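Abbfa_003403 (Acinetobacter baumannii, PDB 4ZXH) probably builds peptides as a four-domain nonribosomal peptide synthetase, joining condensation, adenylation, phosphopantetheine-bearing carrier and thioesterase domains in one chain. Local coordinates at residues 66-71 against 173-178; 152-157 against 292-297; 561-566 against 667-672; 673-678 against 768-773; 1196-1201 against 1222-1227. All coordinates share one frame; numbering follows the deposited sequence.

Contact 1 (66-71 against 173-178)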
# COMPACT_ATOMS: atom_id res chain seq x y z
N HIS A 66 -9.56 -45.32 -3.88
CA HIS A 66 -8.86 -46.27 -4.73
C HIS A 66 -9.13 -46.04 -6.21
O HIS A 66 -8.23 -46.18 -7.04
CB HIS A 66 -9.27 -47.70 -4.35
CG HIS A 66 -8.67 -48.76 -5.22
ND1 HIS A 66 -9.22 -49.13 -6.43
CD2 HIS A 66 -7.56 -49.52 -5.07
CE1 HIS A 66 -8.49 -50.08 -6.98
NE2 HIS A 66 -7.47 -50.33 -6.17
N ASP A 67 -10.37 -45.70 -6.54
CA ASP A 67 -10.79 -45.54 -7.93
C ASP A 67 -10.37 -44.22 -8.59
O ASP A 67 -10.27 -44.14 -9.82
CB ASP A 67 -12.30 -45.69 -8.04
CG ASP A 67 -12.77 -47.13 -7.88
OD1 ASP A 67 -11.93 -48.06 -7.90
OD2 ASP A 67 -14.00 -47.34 -7.75
N TYR A 68 -10.13 -43.19 -7.78
CA TYR A 68 -9.80 -41.86 -8.29
C TYR A 68 -8.45 -41.39 -7.74
O TYR A 68 -8.38 -40.79 -6.66
CB TYR A 68 -10.91 -40.86 -7.95
CG TYR A 68 -12.28 -41.33 -8.41
CD1 TYR A 68 -12.46 -41.86 -9.70
CD2 TYR A 68 -13.38 -41.27 -7.56
CE1 TYR A 68 -13.70 -42.30 -10.13
CE2 TYR A 68 -14.64 -41.72 -7.98
CZ TYR A 68 -14.79 -42.24 -9.26
OH TYR A 68 -16.04 -42.68 -9.67
N PRO A 69 -7.37 -41.66 -8.49
CA PRO A 69 -6.00 -41.33 -8.06
C PRO A 69 -5.80 -39.86 -7.68
O PRO A 69 -4.93 -39.57 -6.87
CB PRO A 69 -5.17 -41.69 -9.29
CG PRO A 69 -5.96 -42.77 -9.96
CD PRO A 69 -7.39 -42.38 -9.77
N LEU A 70 -6.60 -38.96 -8.25
CA LEU A 70 -6.52 -37.55 -7.91
C LEU A 70 -6.60 -37.34 -6.41
O LEU A 70 -5.88 -36.53 -5.85
CB LEU A 70 -7.63 -36.76 -8.61
CG LEU A 70 -7.62 -35.23 -8.47
CD1 LEU A 70 -6.34 -34.64 -9.00
CD2 LEU A 70 -8.75 -34.66 -9.25
N LEU A 71 -7.46 -38.11 -5.76
CA LEU A 71 -7.68 -38.00 -4.33
C LEU A 71 -6.47 -38.39 -3.48
O LEU A 71 -6.48 -38.19 -2.27
CB LEU A 71 -8.89 -38.85 -3.94
CG LEU A 71 -10.26 -38.31 -4.38
CD1 LEU A 71 -11.38 -39.20 -3.92
CD2 LEU A 71 -10.47 -36.90 -3.86
N ASP A 173 -22.79 -40.89 -14.63
CA ASP A 173 -21.76 -41.14 -15.64
C ASP A 173 -20.45 -41.56 -14.99
O ASP A 173 -20.12 -41.11 -13.88
CB ASP A 173 -21.53 -39.89 -16.50
CG ASP A 173 -22.69 -39.59 -17.41
OD1 ASP A 173 -23.37 -40.54 -17.85
OD2 ASP A 173 -22.92 -38.38 -17.67
N ALA A 174 -19.68 -42.40 -15.67
CA ALA A 174 -18.37 -42.78 -15.15
C ALA A 174 -17.44 -41.55 -15.00
O ALA A 174 -17.47 -40.62 -15.82
CB ALA A 174 -17.72 -43.82 -16.04
N VAL A 175 -16.64 -41.57 -13.96
CA VAL A 175 -15.77 -40.45 -13.65
C VAL A 175 -14.32 -40.83 -13.93
O VAL A 175 -13.84 -41.87 -13.49
CB VAL A 175 -15.91 -40.03 -12.16
CG1 VAL A 175 -15.11 -38.76 -11.88
CG2 VAL A 175 -17.38 -39.81 -11.80
N ASN A 176 -13.60 -39.98 -14.66
CA ASN A 176 -12.18 -40.22 -14.85
C ASN A 176 -11.34 -39.45 -13.84
O ASN A 176 -11.39 -38.21 -13.79
CB ASN A 176 -11.76 -39.87 -16.28
CG ASN A 176 -10.36 -40.33 -16.61
OD1 ASN A 176 -9.45 -40.28 -15.77
ND2 ASN A 176 -10.17 -40.81 -17.83
N GLY A 177 -10.57 -40.17 -13.03
CA GLY A 177 -9.79 -39.56 -11.97
C GLY A 177 -8.30 -39.67 -12.24
O GLY A 177 -7.50 -39.51 -11.32
N ILE A 178 -7.92 -39.97 -13.50
CA ILE A 178 -6.51 -40.08 -13.89
C ILE A 178 -6.12 -39.19 -15.10
O ILE A 178 -4.93 -38.99 -15.39
CB ILE A 178 -6.15 -41.56 -14.22
CG1 ILE A 178 -4.63 -41.76 -14.29
CG2 ILE A 178 -6.80 -41.99 -15.50
CD1 ILE A 178 -3.87 -41.33 -13.03
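Asn176 OD1 is gripped by two backbone N-H groups. Ile178 N donates at 2.8 Å with an N-H...O angle of 162°, which closes an Asx turn, and Glu179 N is the second donor. This turn presents the Gly177 carbonyl to the partner segment, where Leu70 N meets Gly177 O at 3.2 Å; the oxygen is approached in the carbonyl plane, but the angle at the hydrogen is a bent 139°. The same oxygen lies 3.3 Å from Pro69 CD. Tyr68, the first residue to leave the helical path, comes within 4.3 Å of Gly177 between CA atoms, the two backbones meeting directly because Gly177 has no side chain between them. With CG anti to its carbonyl carbon, the tyrosine runs roughly perpendicular to Val175: its CE1 lies 3.4 Å from Val175 O, and CG1 of the valine sits over one ring face. Asp161 OD2 takes the main hydrogen bond of the phenol, with a weak one to Arg165. Pro69 CB also touches Ile178 CD1 at 4.0 Å, the side chains crossing obliquely. Within the condensation domain the contact joins the end of helix 56-67 to the loop leading into helix 179-187, between helix 152-165, which holds Tyr68, and strand 81-87, whose Ile86 touches Pro69 and Ile178.

Contact 2 (152-157 against 292-297)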
# COMPACT_ATOMS: atom_id res chain seq x y z
N PHE A 152 -15.17 -26.94 -9.10
CA PHE A 152 -16.54 -27.24 -8.74
C PHE A 152 -17.18 -28.25 -9.70
O PHE A 152 -17.87 -29.17 -9.24
CB PHE A 152 -17.35 -25.96 -8.70
CG PHE A 152 -18.65 -26.08 -7.98
CD1 PHE A 152 -18.68 -26.29 -6.60
CD2 PHE A 152 -19.86 -25.98 -8.67
CE1 PHE A 152 -19.90 -26.41 -5.93
CE2 PHE A 152 -21.07 -26.10 -8.01
CZ PHE A 152 -21.09 -26.31 -6.64
N TRP A 153 -16.96 -28.09 -11.01
CA TRP A 153 -17.46 -29.08 -11.97
C TRP A 153 -17.05 -30.48 -11.48
O TRP A 153 -17.84 -31.42 -11.53
CB TRP A 153 -16.94 -28.79 -13.39
CG TRP A 153 -17.49 -29.66 -14.51
CD1 TRP A 153 -16.88 -30.75 -15.07
CD2 TRP A 153 -18.73 -29.50 -15.22
NE1 TRP A 153 -17.65 -31.27 -16.07
CE2 TRP A 153 -18.80 -30.54 -16.18
CE3 TRP A 153 -19.80 -28.61 -15.12
CZ2 TRP A 153 -19.90 -30.70 -17.04
CZ3 TRP A 153 -20.90 -28.77 -15.97
CH2 TRP A 153 -20.94 -29.81 -16.92
N SER A 154 -15.83 -30.60 -10.95
CA SER A 154 -15.32 -31.88 -10.44
C SER A 154 -16.10 -32.34 -9.22
O SER A 154 -16.39 -33.54 -9.08
CB SER A 154 -13.84 -31.78 -10.08
OG SER A 154 -13.05 -31.60 -11.26
N ILE A 155 -16.42 -31.38 -8.34
CA ILE A 155 -17.25 -31.66 -7.17
C ILE A 155 -18.55 -32.35 -7.59
O ILE A 155 -18.93 -33.37 -7.01
CB ILE A 155 -17.59 -30.38 -6.40
CG1 ILE A 155 -16.36 -29.85 -5.63
CG2 ILE A 155 -18.73 -30.62 -5.43
CD1 ILE A 155 -15.55 -30.92 -4.97
N GLY A 156 -19.21 -31.82 -8.60
CA GLY A 156 -20.47 -32.37 -9.03
C GLY A 156 -20.32 -33.77 -9.60
O GLY A 156 -21.14 -34.63 -9.36
N LEU A 157 -19.26 -33.98 -10.37
CA LEU A 157 -18.95 -35.30 -10.86
C LEU A 157 -18.78 -36.26 -9.70
O LEU A 157 -19.21 -37.41 -9.75
CB LEU A 157 -17.68 -35.27 -11.70
CG LEU A 157 -17.79 -34.67 -13.10
CD1 LEU A 157 -16.42 -34.71 -13.75
CD2 LEU A 157 -18.77 -35.46 -13.93
N ASN A 292 -15.86 -35.64 -18.17
CA ASN A 292 -16.02 -36.54 -17.04
C ASN A 292 -14.78 -36.56 -16.13
O ASN A 292 -14.71 -37.33 -15.18
CB ASN A 292 -16.31 -37.96 -17.54
CG ASN A 292 -15.15 -38.55 -18.32
OD1 ASN A 292 -14.38 -37.84 -18.97
ND2 ASN A 292 -15.01 -39.88 -18.26
N ALA A 293 -13.81 -35.69 -16.42
CA ALA A 293 -12.54 -35.74 -15.71
C ALA A 293 -12.53 -34.93 -14.42
O ALA A 293 -12.96 -33.77 -14.38
CB ALA A 293 -11.41 -35.26 -16.62
N LEU A 294 -12.02 -35.53 -13.36
CA LEU A 294 -11.74 -34.76 -12.16
C LEU A 294 -10.48 -33.92 -12.37
O LEU A 294 -9.53 -34.37 -13.01
CB LEU A 294 -11.57 -35.68 -10.97
CG LEU A 294 -12.74 -36.55 -10.60
CD1 LEU A 294 -12.27 -37.52 -9.56
CD2 LEU A 294 -13.84 -35.69 -10.06
N GLY A 295 -10.47 -32.71 -11.84
CA GLY A 295 -9.29 -31.88 -11.91
C GLY A 295 -9.59 -30.40 -11.80
O GLY A 295 -10.74 -30.00 -11.64
N GLN A 296 -8.54 -29.58 -11.87
CA GLN A 296 -8.69 -28.14 -11.79
C GLN A 296 -8.43 -27.53 -13.17
O GLN A 296 -7.29 -27.39 -13.62
CB GLN A 296 -7.76 -27.59 -10.69
CG GLN A 296 -7.37 -26.11 -10.67
CD GLN A 296 -8.41 -25.15 -11.20
OE1 GLN A 296 -9.61 -25.39 -11.13
NE2 GLN A 296 -7.93 -24.01 -11.69
N PHE A 297 -9.53 -27.19 -13.85
CA PHE A 297 -9.52 -26.83 -15.27
C PHE A 297 -10.00 -25.39 -15.46
O PHE A 297 -9.96 -24.85 -16.57
CB PHE A 297 -10.41 -27.77 -16.08
CG PHE A 297 -9.92 -29.19 -16.12
CD1 PHE A 297 -8.90 -29.56 -16.99
CD2 PHE A 297 -10.48 -30.15 -15.30
CE1 PHE A 297 -8.45 -30.87 -17.04
CE2 PHE A 297 -10.03 -31.47 -15.34
CZ PHE A 297 -9.01 -31.83 -16.21
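Ser154, Leu157 and Leu294 form the first shell. Ser154 OG, anti to its own carbonyl carbon (chi1 -67°), points at the backbone of the other segment and lies 2.8 Å from Gly295 O. Asp151 OD1 is a further hydrogen-bond partner of this hydroxyl. Leu294 CD2 rests on the helix beside this polar point, 3.5 Å from Ser154 O and 4.2 Å from Leu157 CB. One turn further on, Leu157 CD1 lies against the peptide group, 3.4 Å from Asn292 C. Gly295 takes a phi of 156°, a value characteristic of glycine. In the second shell Asp151 OD2 accepts from Phe297 N, Trp153 NE1 bonds to Arg291 O, and Arg285 NH1 bonds to Ala293 O. Asp151 closes the HHxxxD signature of condensation domains, so the loop is fastened directly to that motif. The buried contact sets the first turns of helix 152-165 against the loop between strands 275-279 and 302-306.

Contact 3 (561-566 against 667-672); sequences LDPNFP and TTYAFD
The end of the A2 sequence (AYVPLD, closing at 561-562) meets the residues just ahead of the A4 sequence FDxS (671-674) of the adenylation domain. Tyr669, Asp562 and Ala670 bury the most surface. The tyrosine, with CG in the crowded position between N and C (chi1 62°), reaches across to Leu561 and Pro563, crossing the proline at about a right angle, its OH 3.8 Å from Pro563 CD. Its hydroxyl is hydrogen-bonded to Leu536 O and Leu538 N, which ties the loop to the end of strand 533-537. Asp562 works with both oxygens: OD1 accepts from Asn564 N at 3.1 Å in an Asx turn, holding the carboxylate while OD2 reaches across. Its CB also packs 4.0 Å from Ala670 CB and lies over one face of the Phe565 ring. Ala670 CB in turn meets Phe565 CE2 at 3.9 Å. Each segment forms a type I turn, 562-565 and 668-671, and Thr668 bridges them: OG1 accepts from Ala670 N, an ST turn, and donates to the anti lone pair of Asp562 OD2 at 2.6 Å.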
# COMPACT_ATOMS: atom_id res chain seq x y z
N LEU A 561 -7.68 44.06 8.39
CA LEU A 561 -6.35 44.27 7.85
C LEU A 561 -5.31 43.94 8.92
O LEU A 561 -4.84 44.82 9.64
CB LEU A 561 -6.18 45.70 7.35
CG LEU A 561 -7.21 46.09 6.30
CD1 LEU A 561 -7.42 47.57 6.29
CD2 LEU A 561 -6.77 45.60 4.94
N ASP A 562 -4.99 42.66 9.06
CA ASP A 562 -4.02 42.22 10.05
C ASP A 562 -2.67 42.81 9.69
O ASP A 562 -2.16 42.55 8.60
CB ASP A 562 -3.97 40.69 10.11
CG ASP A 562 -3.15 40.16 11.27
OD1 ASP A 562 -2.23 40.86 11.76
OD2 ASP A 562 -3.44 39.03 11.70
N PRO A 563 -2.09 43.62 10.60
CA PRO A 563 -0.86 44.38 10.33
C PRO A 563 0.40 43.52 10.22
O PRO A 563 1.44 44.04 9.81
CB PRO A 563 -0.75 45.32 11.53
CG PRO A 563 -1.50 44.64 12.62
CD PRO A 563 -2.65 43.93 11.93
N ASN A 564 0.32 42.24 10.57
CA ASN A 564 1.47 41.35 10.40
C ASN A 564 1.52 40.73 9.01
O ASN A 564 2.57 40.22 8.60
CB ASN A 564 1.48 40.28 11.48
CG ASN A 564 1.44 40.87 12.87
OD1 ASN A 564 0.49 40.65 13.63
ND2 ASN A 564 2.49 41.61 13.24
N PHE A 565 0.41 40.82 8.29
CA PHE A 565 0.34 40.32 6.91
C PHE A 565 1.26 41.16 6.01
O PHE A 565 1.61 42.29 6.35
CB PHE A 565 -1.11 40.34 6.40
CG PHE A 565 -2.01 39.28 7.02
CD1 PHE A 565 -1.64 38.61 8.19
CD2 PHE A 565 -3.22 38.95 6.42
CE1 PHE A 565 -2.46 37.65 8.74
CE2 PHE A 565 -4.05 37.99 6.97
CZ PHE A 565 -3.67 37.34 8.13
N PRO A 566 1.68 40.60 4.85
CA PRO A 566 2.56 41.38 3.97
C PRO A 566 1.82 42.56 3.36
O PRO A 566 0.64 42.42 3.01
CB PRO A 566 2.96 40.37 2.88
CG PRO A 566 2.62 39.01 3.45
CD PRO A 566 1.44 39.24 4.34
N THR A 667 -6.59 33.22 17.46
CA THR A 667 -6.70 33.30 16.01
C THR A 667 -6.79 34.74 15.53
O THR A 667 -7.59 35.52 16.07
CB THR A 667 -7.93 32.53 15.53
OG1 THR A 667 -7.92 31.21 16.10
CG2 THR A 667 -7.96 32.42 14.02
N THR A 668 -5.99 35.07 14.52
CA THR A 668 -6.10 36.36 13.84
C THR A 668 -7.55 36.71 13.49
O THR A 668 -8.34 35.86 13.09
CB THR A 668 -5.27 36.40 12.55
OG1 THR A 668 -5.62 37.59 11.82
CG2 THR A 668 -5.55 35.22 11.68
N TYR A 669 -7.91 37.98 13.65
CA TYR A 669 -9.27 38.41 13.36
C TYR A 669 -9.47 38.54 11.86
O TYR A 669 -10.57 38.84 11.39
CB TYR A 669 -9.61 39.72 14.06
CG TYR A 669 -8.75 40.88 13.62
CD1 TYR A 669 -9.18 41.75 12.62
CD2 TYR A 669 -7.51 41.13 14.21
CE1 TYR A 669 -8.40 42.83 12.22
CE2 TYR A 669 -6.72 42.19 13.81
CZ TYR A 669 -7.17 43.04 12.81
OH TYR A 669 -6.39 44.10 12.42
N ALA A 670 -8.40 38.31 11.10
CA ALA A 670 -8.49 38.25 9.65
C ALA A 670 -8.83 36.84 9.20
O ALA A 670 -8.75 36.53 8.01
CB ALA A 670 -7.23 38.70 9.03
N PHE A 671 -9.17 35.99 10.16
CA PHE A 671 -9.69 34.64 9.92
C PHE A 671 -11.04 34.56 10.62
O PHE A 671 -11.15 34.89 11.80
CB PHE A 671 -8.72 33.59 10.46
CG PHE A 671 -9.02 32.20 10.02
CD1 PHE A 671 -9.89 31.96 8.96
CD2 PHE A 671 -8.43 31.11 10.68
CE1 PHE A 671 -10.17 30.66 8.55
CE2 PHE A 671 -8.71 29.80 10.28
CZ PHE A 671 -9.58 29.57 9.21
N ASP A 672 -12.08 34.16 9.90
CA ASP A 672 -13.44 34.36 10.43
C ASP A 672 -13.69 33.59 11.72
O ASP A 672 -14.56 33.98 12.50
CB ASP A 672 -14.52 34.00 9.37
CG ASP A 672 -14.50 32.53 8.93
OD1 ASP A 672 -13.58 31.78 9.32
OD2 ASP A 672 -15.41 32.13 8.18

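Contact 4 (673-678 against 768-773)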
# COMPACT_ATOMS: atom_id res chain seq x y z
N ILE A 673 -12.92 32.53 11.97
CA ILE A 673 -13.23 31.65 13.11
C ILE A 673 -12.96 32.38 14.42
O ILE A 673 -13.51 32.03 15.47
CB ILE A 673 -12.44 30.31 13.07
CG1 ILE A 673 -10.98 30.49 13.48
CG2 ILE A 673 -12.52 29.68 11.68
CD1 ILE A 673 -10.22 29.19 13.50
N SER A 674 -12.16 33.44 14.35
CA SER A 674 -11.86 34.28 15.50
C SER A 674 -13.13 34.92 16.06
O SER A 674 -13.19 35.25 17.25
CB SER A 674 -10.88 35.38 15.11
OG SER A 674 -11.51 36.30 14.25
N ILE A 675 -14.11 35.12 15.20
CA ILE A 675 -15.44 35.60 15.60
C ILE A 675 -15.99 34.84 16.83
O ILE A 675 -16.47 35.46 17.78
CB ILE A 675 -16.43 35.49 14.41
CG1 ILE A 675 -16.41 36.78 13.61
CG2 ILE A 675 -17.84 35.24 14.85
CD1 ILE A 675 -16.75 37.97 14.47
N LEU A 676 -15.90 33.51 16.81
CA LEU A 676 -16.36 32.68 17.93
C LEU A 676 -15.55 32.94 19.20
O LEU A 676 -16.10 32.97 20.30
CB LEU A 676 -16.25 31.20 17.56
CG LEU A 676 -16.50 30.20 18.69
CD1 LEU A 676 -17.97 30.19 19.08
CD2 LEU A 676 -16.04 28.83 18.28
N GLU A 677 -14.25 33.10 19.02
CA GLU A 677 -13.31 33.26 20.12
C GLU A 677 -13.46 34.61 20.81
O GLU A 677 -13.33 34.72 22.03
CB GLU A 677 -11.87 33.11 19.61
CG GLU A 677 -11.63 31.91 18.71
CD GLU A 677 -10.19 31.84 18.23
OE1 GLU A 677 -9.42 32.79 18.50
OE2 GLU A 677 -9.83 30.84 17.57
N LEU A 678 -13.72 35.64 20.02
CA LEU A 678 -13.77 37.00 20.55
C LEU A 678 -15.15 37.40 21.10
O LEU A 678 -15.26 38.37 21.84
CB LEU A 678 -13.33 37.99 19.47
CG LEU A 678 -11.90 37.78 18.94
CD1 LEU A 678 -11.62 38.65 17.70
CD2 LEU A 678 -10.83 38.02 20.02
N THR A 768 -20.13 30.26 4.38
CA THR A 768 -21.35 29.84 5.07
C THR A 768 -21.25 30.11 6.56
O THR A 768 -21.97 29.52 7.37
CB THR A 768 -21.68 28.34 4.84
OG1 THR A 768 -20.54 27.53 5.16
CG2 THR A 768 -22.06 28.10 3.39
N THR A 769 -20.34 31.03 6.88
CA THR A 769 -20.16 31.64 8.22
C THR A 769 -19.47 30.76 9.26
O THR A 769 -20.12 30.01 9.99
CB THR A 769 -21.49 32.12 8.80
OG1 THR A 769 -22.17 32.91 7.82
CG2 THR A 769 -21.26 32.97 10.03
N VAL A 770 -18.14 30.90 9.32
CA VAL A 770 -17.25 30.24 10.27
C VAL A 770 -17.30 28.71 10.20
O VAL A 770 -16.50 28.10 9.49
CB VAL A 770 -17.53 30.68 11.73
CG1 VAL A 770 -16.40 30.20 12.61
CG2 VAL A 770 -17.66 32.20 11.83
N TRP A 771 -18.20 28.09 10.93
CA TRP A 771 -18.36 26.64 10.84
C TRP A 771 -19.78 26.31 10.38
O TRP A 771 -20.71 27.07 10.62
CB TRP A 771 -18.07 25.96 12.18
CG TRP A 771 -16.73 26.30 12.86
CD1 TRP A 771 -16.56 26.81 14.12
CD2 TRP A 771 -15.40 26.12 12.32
NE1 TRP A 771 -15.21 26.96 14.39
CE2 TRP A 771 -14.48 26.56 13.30
CE3 TRP A 771 -14.90 25.66 11.09
CZ2 TRP A 771 -13.10 26.54 13.11
CZ3 TRP A 771 -13.51 25.63 10.90
CH2 TRP A 771 -12.63 26.07 11.90
N SER A 772 -19.93 25.15 9.73
CA SER A 772 -21.24 24.69 9.28
C SER A 772 -21.56 23.27 9.75
O SER A 772 -22.73 22.88 9.79
CB SER A 772 -21.34 24.75 7.75
OG SER A 772 -21.71 26.04 7.31
N SER A 773 -20.54 22.49 10.10
CA SER A 773 -20.77 21.21 10.75
C SER A 773 -19.78 21.01 11.88
O SER A 773 -18.77 21.71 11.97
CB SER A 773 -20.68 20.05 9.75
OG SER A 773 -19.37 19.88 9.27
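Ile673 brings its CA to 5.1 Å from that of Val770. Its CB lies 3.8 Å from Trp771 CZ2 and 4.0 Å from Val770 CG1, so the branch point already touches both partners. From there the chain divides. CG2, anti to the carbonyl carbon, goes over one face of the indole, 3.5 Å from Trp771 CZ2; measured to the centroid of the six-membered ring it stands 3.9 Å away and 29° off the normal, a CH-pi contact displaced toward the rim. CG1 takes the crowded position between N and C (chi1 76°), and its extended continuation (chi2 177°) brings CD1 to 3.9 Å from Trp771 CZ2. Val770 CG1 shares that ring face and reaches Ile673 CA at 3.5 Å, while its CG2 approaches Ile675 CG2 more loosely. Leu676 CD2 lies at the indole edge, 4.4 Å from Trp771 NE1. The segment 768-773 follows the YGPTE sequence of adenylation domains, and Thr769 and Val770 both have positive phi. Phe647 of helix 641-655 touches Leu676 and Val770. The indole N-H is hydrogen-bonded to Gln715 OE1 of strand 713-716, and Gln715 NE2 bonds to Glu677 OE2. The two segments are therefore held to each other by shape and dispersion, while the bond to Gln715 fixes how the indole is turned beneath the aliphatic groups on its face.

Contact 5 (1196-1201 against 1222-1227); sequences KKLTIP and KAINVL
The backbone of 1196-1200 is extended, whereas 1222-1227 leaves helix 1210-1223 through a Schellman motif. Asn1225 N bonds to Lys1222 O at 2.9 Å, Val1226 N to Ala1221 O, and Asn1225 carries the positive phi (69°) of the C-prime position. The main chains stay well apart, with Leu1198 and Ile1224 nearest at 8.2 Å between CA atoms, so side chains span the gap. Lys1196 does so with a fully stretched chain: CG lies anti to the carbonyl carbon, and all later torsions are near 180°. Its NZ ends 3.0 Å from Ile1224 O, almost along the C=O axis (165°), a position where the positive charge would probably be favoured by the partial negative charge at the C-terminal end of helix 1210-1223. On the way the chain slides past Val1226 in the opposite sense, CD lying 4.2 Å from Val1226 CG1. Ile1224, its CG1 in the crowded position between N and C, sends CD1 obliquely onto Leu1198, 3.8 Å from Leu1198 CB and 4.0 Å from Leu1198 CD1. The end of Asn1225 leads away from 1196-1201, its OD1 bonded to Arg975 NH1 in the loop before helix 977-990. The contact lies among helices inserted between strands 1157-1163 and 1262-1267 of the alpha/beta-hydrolase sheet, where thioesterases of this family carry their lid; Ala1191 of helix 1179-1191 touches both Leu1198 and Ile1224.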
# COMPACT_ATOMS: atom_id res chain seq x y z
N LYS A 1196 37.52 1.73 -7.42
CA LYS A 1196 37.58 2.87 -6.52
C LYS A 1196 38.90 2.90 -5.76
O LYS A 1196 39.44 1.85 -5.42
CB LYS A 1196 36.41 2.84 -5.55
CG LYS A 1196 35.08 2.85 -6.26
CD LYS A 1196 33.91 2.64 -5.33
CE LYS A 1196 32.61 3.00 -6.05
NZ LYS A 1196 31.40 2.59 -5.29
N LYS A 1197 39.43 4.09 -5.53
CA LYS A 1197 40.56 4.23 -4.61
C LYS A 1197 40.03 4.53 -3.23
O LYS A 1197 39.18 5.39 -3.06
CB LYS A 1197 41.53 5.34 -5.03
CG LYS A 1197 42.37 5.01 -6.24
CD LYS A 1197 43.07 6.25 -6.74
CE LYS A 1197 44.40 6.43 -6.08
NZ LYS A 1197 45.30 5.34 -6.52
N LEU A 1198 40.52 3.81 -2.25
CA LEU A 1198 40.28 4.16 -0.87
C LEU A 1198 41.66 4.31 -0.25
O LEU A 1198 42.41 3.35 -0.16
CB LEU A 1198 39.44 3.09 -0.18
CG LEU A 1198 39.21 3.29 1.30
CD1 LEU A 1198 38.47 4.59 1.52
CD2 LEU A 1198 38.44 2.09 1.84
N THR A 1199 42.01 5.54 0.10
CA THR A 1199 43.34 5.87 0.59
C THR A 1199 43.32 6.26 2.07
O THR A 1199 43.05 7.40 2.41
CB THR A 1199 43.97 7.02 -0.21
OG1 THR A 1199 44.08 6.65 -1.59
CG2 THR A 1199 45.36 7.32 0.30
N ILE A 1200 43.58 5.29 2.93
CA ILE A 1200 43.77 5.56 4.34
C ILE A 1200 45.26 5.42 4.61
O ILE A 1200 45.79 4.31 4.66
CB ILE A 1200 42.98 4.60 5.25
CG1 ILE A 1200 41.56 4.36 4.73
CG2 ILE A 1200 42.94 5.12 6.65
CD1 ILE A 1200 40.69 5.54 4.81
N PRO A 1201 45.96 6.55 4.74
CA PRO A 1201 47.42 6.48 4.94
C PRO A 1201 47.80 5.76 6.23
O PRO A 1201 47.17 6.00 7.26
CB PRO A 1201 47.83 7.95 4.99
CG PRO A 1201 46.72 8.69 4.29
CD PRO A 1201 45.48 7.93 4.62
N LYS A 1222 32.37 1.65 4.09
CA LYS A 1222 30.94 1.86 3.93
C LYS A 1222 30.63 3.15 3.16
O LYS A 1222 29.74 3.18 2.31
CB LYS A 1222 30.26 1.90 5.28
CG LYS A 1222 29.99 0.56 5.89
CD LYS A 1222 29.33 0.76 7.23
CE LYS A 1222 29.25 -0.51 8.03
NZ LYS A 1222 28.52 -0.20 9.29
N ALA A 1223 31.35 4.21 3.50
CA ALA A 1223 31.09 5.52 2.91
C ALA A 1223 31.24 5.54 1.39
O ALA A 1223 30.70 6.42 0.73
CB ALA A 1223 32.00 6.52 3.50
N ILE A 1224 31.96 4.57 0.82
CA ILE A 1224 32.07 4.51 -0.63
C ILE A 1224 31.38 3.28 -1.19
O ILE A 1224 31.57 2.96 -2.35
CB ILE A 1224 33.53 4.51 -1.13
CG1 ILE A 1224 34.32 3.36 -0.50
CG2 ILE A 1224 34.17 5.85 -0.92
CD1 ILE A 1224 35.70 3.21 -1.06
N ASN A 1225 30.61 2.59 -0.35
CA ASN A 1225 29.72 1.50 -0.78
C ASN A 1225 30.43 0.23 -1.26
O ASN A 1225 29.93 -0.44 -2.14
CB ASN A 1225 28.81 2.01 -1.90
CG ASN A 1225 27.36 1.60 -1.72
OD1 ASN A 1225 26.96 1.04 -0.70
ND2 ASN A 1225 26.56 1.93 -2.73
N VAL A 1226 31.59 -0.10 -0.68
CA VAL A 1226 32.22 -1.39 -0.94
C VAL A 1226 32.03 -2.41 0.22
O VAL A 1226 32.53 -3.55 0.15
CB VAL A 1226 33.73 -1.24 -1.22
CG1 VAL A 1226 33.93 -0.27 -2.37
CG2 VAL A 1226 34.46 -0.77 0.01
N LEU A 1227 31.31 -1.99 1.26
CA LEU A 1227 30.74 -2.88 2.27
C LEU A 1227 29.30 -2.44 2.58
O LEU A 1227 28.98 -1.26 2.46
CB LEU A 1227 31.57 -2.88 3.56
CG LEU A 1227 32.89 -3.63 3.48
CD1 LEU A 1227 33.63 -3.55 4.81
CD2 LEU A 1227 32.62 -5.07 3.07

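The five contacts fall into three groups along the chain. Contacts 1 and 2, in the condensation domain, have centres 10 Å apart and alternating segments; they meet where Asn176 pairs by its backbone with Asn292 and Leu294, and the side chain of Leu294 is about 8 Å from the bound phospholipid. Contacts 3 and 4 follow in series in the adenylation domain, centres 15 Å apart, joined by Thr667 OG1 to Glu677 OE2 and, weakly, by Asp672 OD2 to Val770 N. Contact 5 stands alone in the thioesterase domain. Between domains the separations are large: the centres of contacts 1 and 3 are 83 Å apart. Each group therefore fastens loops within its own domain, consistent with a modular enzyme.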